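Local structure of NUDIX hydrolase (Jonesia denitrificans, 4KTB) at the interface of chains A and B and the interface of chains A and C. The protein is probably a Nudix-type hydrolase, possibly cleaving diadenosine tetraphosphate (Ap4A) asymmetrically. Residues are numbered along the deposited sequence; one frame, centred on the assembly and turned at random. Chains: chain A/B/C, Putative uncharacterized protein.

Contact 1: the interface of chains A and B. Residues chain A 53, 104, 143; chain B 104-105, 143.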
ATOM      1  N   GLY A  53      12.745  11.894   4.279  1.00 14.80           N
ATOM      2  CA  GLY A  53      12.389  10.703   3.525  1.00 13.22           C
ATOM      3  C   GLY A  53      12.203  10.963   2.044  1.00 17.55           C
ATOM      4  O   GLY A  53      11.910  10.054   1.281  1.00 11.87           O
ATOM      5  N   SER A 104      17.975   0.591   3.522  1.00 12.56           N
ATOM      6  CA  SER A 104      16.884   0.503   4.483  1.00 12.75           C
ATOM      7  C   SER A 104      15.798  -0.419   3.939  1.00 14.14           C
ATOM      8  O   SER A 104      14.917   0.015   3.199  1.00 15.05           O
ATOM      9  CB  SER A 104      16.304   1.878   4.774  1.00 15.56           C
ATOM     10  OG  SER A 104      17.248   2.679   5.451  1.00 14.82           O
ATOM     11  N   ARG A 143      21.801   3.895   2.643  1.00 14.83           N
ATOM     12  CA  ARG A 143      22.290   4.875   3.593  1.00 25.98           C
ATOM     13  C   ARG A 143      23.817   4.993   3.561  1.00 24.72           C
ATOM     14  O   ARG A 143      24.378   5.942   4.110  1.00 23.01           O
ATOM     15  CB  ARG A 143      21.801   4.532   5.010  1.00 30.10           C
ATOM     16  CG  ARG A 143      20.314   4.185   5.114  1.00 33.58           C
ATOM     17  CD  ARG A 143      19.424   5.415   5.044  1.00 38.83           C
ATOM     18  NE  ARG A 143      18.015   5.065   4.849  1.00 39.91           N
ATOM     19  CZ  ARG A 143      16.993   5.884   5.082  1.00 38.94           C
ATOM     20  NH1 ARG A 143      15.748   5.474   4.872  1.00 34.99           N
ATOM     21  NH2 ARG A 143      17.223   7.107   5.527  1.00 42.63           N
TER
ATOM     22  N   SER B 104      13.792   6.996   9.800  1.00 19.45           N
ATOM     23  CA  SER B 104      13.679   6.735   8.387  1.00 18.73           C
ATOM     24  C   SER B 104      12.252   7.034   7.954  1.00 25.35           C
ATOM     25  O   SER B 104      11.378   6.163   7.988  1.00 25.52           O
ATOM     26  CB  SER B 104      14.031   5.294   8.090  1.00 23.80           C
ATOM     27  OG  SER B 104      15.229   4.966   8.740  1.00 28.52           O
ATOM     28  N   ILE B 105      12.021   8.284   7.570  1.00 22.57           N
ATOM     29  CA  ILE B 105      10.741   8.689   7.026  1.00 22.86           C
ATOM     30  C   ILE B 105      10.590   8.017   5.666  1.00 21.67           C
ATOM     31  O   ILE B 105      11.514   8.051   4.853  1.00 19.86           O
ATOM     32  CB  ILE B 105      10.665  10.220   6.877  1.00 23.57           C
ATOM     33  CG1 ILE B 105      11.091  10.903   8.175  1.00 22.49           C
ATOM     34  CG2 ILE B 105       9.254  10.655   6.545  1.00 21.87           C
ATOM     35  CD1 ILE B 105      10.080  10.733   9.291  1.00 22.65           C
ATOM     36  N   ARG B 143      17.054   4.863  13.527  0.73 26.74           N
ATOM     37  CA  ARG B 143      18.346   4.237  13.313  0.73 28.68           C
ATOM     38  C   ARG B 143      19.374   4.638  14.356  0.73 31.60           C
ATOM     39  O   ARG B 143      20.532   4.251  14.271  0.73 32.99           O
ATOM     40  CB  ARG B 143      18.859   4.581  11.915  0.73 28.99           C
ATOM     41  CG  ARG B 143      17.820   4.394  10.820  0.73 26.82           C
ATOM     42  CD  ARG B 143      18.446   4.480   9.437  0.73 25.32           C
ATOM     43  NE  ARG B 143      19.115   5.757   9.225  0.73 25.54           N
ATOM     44  CZ  ARG B 143      18.501   6.872   8.848  0.73 19.14           C
ATOM     45  NH1 ARG B 143      17.195   6.882   8.636  0.73 18.28           N
ATOM     46  NH2 ARG B 143      19.194   7.983   8.682  0.73 20.07           N
TER
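A:Gly53, in the turn joining strands 39-49 and 55-64, has a positive phi and lies against B:Ile105, an extended loop residue, with A:Gly53 CA 3.8 Å from B:Ile105 CB. This is a loop-to-loop patch of a two-fold symmetric interface between copies of a Nudix-family protein, and the pairing may or may not persist outside the crystal. The main side-chain contact joins A:Arg143 and B:Arg143, which bury 62 and 43 Å². Their chains cross at nearly a right angle, while the guanidinium planes are only 34° apart. A:Arg143 NH2 comes within 3.1 Å of B:Arg143 NH1, but the N-H points away and no hydrogen bond forms. The methylene CD of A:Arg143 sits 4.1 Å above the centre of the B:Arg143 guanidinium, so the overlap is partly aliphatic. Each arginine is steadied by a serine hydroxyl of its own chain, in different ways. A:Arg143 folds at chi2 (-76°), and its NE donates to A:Ser104 OG at 2.6 Å through a bent bond tilted from the guanidinium plane. B:Arg143 folds at chi3 instead (-58°), and NH1 donates to B:Ser104 OG at 2.7 Å, more nearly straight and in plane. B:Ser104 OG also stands 3.8 Å above the A:Arg143 guanidinium, toward its rim, and B:Ser104 CB is 3.7 Å from A:Arg143 NH1. Two like charges so close would be expected to repel, and the hydroxyl oxygens may partly offset this. A leucine in place of A:Arg143 would probably deprive A:Ser104 OG of its NE donor and leave B:Arg143 NH1 and B:Ser104 without the guanidinium that packs against them.

Contact 2: the interface of chains A and C. Residues chain A 109, 111, 138; chain C 113-114.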
ATOM      1  N   PRO A 109       6.461  -6.053   4.117  1.00  9.36           N
ATOM      2  CA  PRO A 109       6.571  -6.892   2.925  1.00  8.73           C
ATOM      3  C   PRO A 109       5.695  -6.419   1.762  1.00  8.70           C
ATOM      4  O   PRO A 109       5.788  -6.982   0.680  1.00  8.02           O
ATOM      5  CB  PRO A 109       6.110  -8.269   3.419  1.00  8.14           C
ATOM      6  CG  PRO A 109       5.201  -7.975   4.545  1.00  6.76           C
ATOM      7  CD  PRO A 109       5.795  -6.765   5.224  1.00  9.35           C
ATOM      8  N   PRO A 111       4.918  -4.696  -1.402  1.00  6.88           N
ATOM      9  CA  PRO A 111       5.700  -3.945  -2.385  1.00  9.05           C
ATOM     10  C   PRO A 111       4.909  -2.762  -2.874  1.00  7.33           C
ATOM     11  O   PRO A 111       3.715  -2.676  -2.620  1.00  5.45           O
ATOM     12  CB  PRO A 111       5.885  -4.945  -3.523  1.00  7.37           C
ATOM     13  CG  PRO A 111       4.641  -5.777  -3.469  1.00  4.59           C
ATOM     14  CD  PRO A 111       4.295  -5.895  -1.988  1.00  5.80           C
ATOM     15  N   TYR A 138      10.342  -2.961  -4.735  1.00  5.54           N
ATOM     16  CA  TYR A 138      10.432  -2.048  -3.618  1.00  5.87           C
ATOM     17  C   TYR A 138      11.351  -0.885  -3.935  1.00 12.38           C
ATOM     18  O   TYR A 138      12.297  -1.014  -4.703  1.00 13.98           O
ATOM     19  CB  TYR A 138      10.936  -2.771  -2.367  1.00 11.10           C
ATOM     20  CG  TYR A 138      10.129  -3.982  -1.951  1.00  6.59           C
ATOM     21  CD1 TYR A 138      10.352  -5.209  -2.546  1.00  7.93           C
ATOM     22  CD2 TYR A 138       9.169  -3.903  -0.950  1.00  8.27           C
ATOM     23  CE1 TYR A 138       9.643  -6.324  -2.172  1.00  6.86           C
ATOM     24  CE2 TYR A 138       8.443  -5.027  -0.563  1.00  7.91           C
ATOM     25  CZ  TYR A 138       8.696  -6.235  -1.190  1.00  7.90           C
ATOM     26  OH  TYR A 138       8.014  -7.369  -0.856  1.00  7.67           O
TER
ATOM     27  N   THR C 113      -0.468  -7.742   1.736  1.00  8.19           N
ATOM     28  CA  THR C 113       0.784  -8.209   2.328  1.00  6.82           C
ATOM     29  C   THR C 113       1.330  -9.305   1.462  1.00  6.26           C
ATOM     30  O   THR C 113       0.705  -9.684   0.483  1.00  5.63           O
ATOM     31  CB  THR C 113       0.610  -8.794   3.747  1.00  7.28           C
ATOM     32  OG1 THR C 113       1.898  -8.961   4.328  1.00 13.84           O
ATOM     33  CG2 THR C 113      -0.052 -10.166   3.698  1.00  6.68           C
ATOM     34  N   VAL C 114       2.500  -9.803   1.827  1.00  6.69           N
ATOM     35  CA  VAL C 114       3.044 -10.993   1.208  1.00  8.69           C
ATOM     36  C   VAL C 114       3.179 -12.057   2.282  1.00 11.95           C
ATOM     37  O   VAL C 114       3.799 -11.831   3.317  1.00 13.23           O
ATOM     38  CB  VAL C 114       4.410 -10.744   0.579  1.00  9.63           C
ATOM     39  CG1 VAL C 114       4.911 -12.015  -0.093  1.00  7.46           C
ATOM     40  CG2 VAL C 114       4.335  -9.600  -0.432  1.00  7.15           C
TER
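A:Pro109 meets C:Val114 and C:Thr113 where a proline-containing loop of one Nudix-family subunit abuts the start of strand 113-118 in another. The patch belongs to a two-fold symmetric interface in the deposited tetramer, whose biological relevance the coordinates alone do not establish. A:Pro109 loses 38 Å² of surface and C:Val114 21 Å², so the contact centres on this pair. Both the ring and the carbonyl of A:Pro109 take part. On the ring side, A:Pro109 CB is 4.1 Å from C:Val114 CB, and A:Pro109 CG is 3.5 Å from the hydroxyl OG1 of C:Thr113, an oxygen-to-carbon contact in which the two side chains lie oblique to each other. On the carbonyl side, C:Val114 CG2 packs 3.2 Å from A:Pro109 O. The valine has CG1 anti to its backbone nitrogen (chi1 -178°), which places CG2 beside that nitrogen and turns this methyl toward the proline loop. The same methyl lies 4.0 Å from A:Pro111 CD, so it bridges the two prolines. Behind them, A:Tyr138 from strand 133-141 supports the loop: its phenol OH donates to A:Pro109 O at 2.7 Å, approaching from 40° above the carbonyl plane. The carbonyl carbon A:Pro109 C lies at the edge of the tyrosine ring, in its plane, while A:Pro111 CB sits 3.8 Å above one ring face. A:Tyr138 buries only 1 Å² itself, consistent with a second-shell role that positions the proline carbonyl against the valine methyl.

Contact 1 and contact 2 have C-alpha centres about 17 Å apart and share no residue, but both draw on the same stretches of chain A. The loop between helix 85-97 and strand 113-118 supplies the serine of contact 1 and the prolines of contact 2. Likewise, strand 133-141 carries the supporting tyrosine of contact 2, and the arginine of contact 1 follows shortly after its end. One loop region of a subunit therefore faces two different neighbours, so a shift of that loop could affect both. This is compatible with a four-copy assembly built from two kinds of two-fold interface.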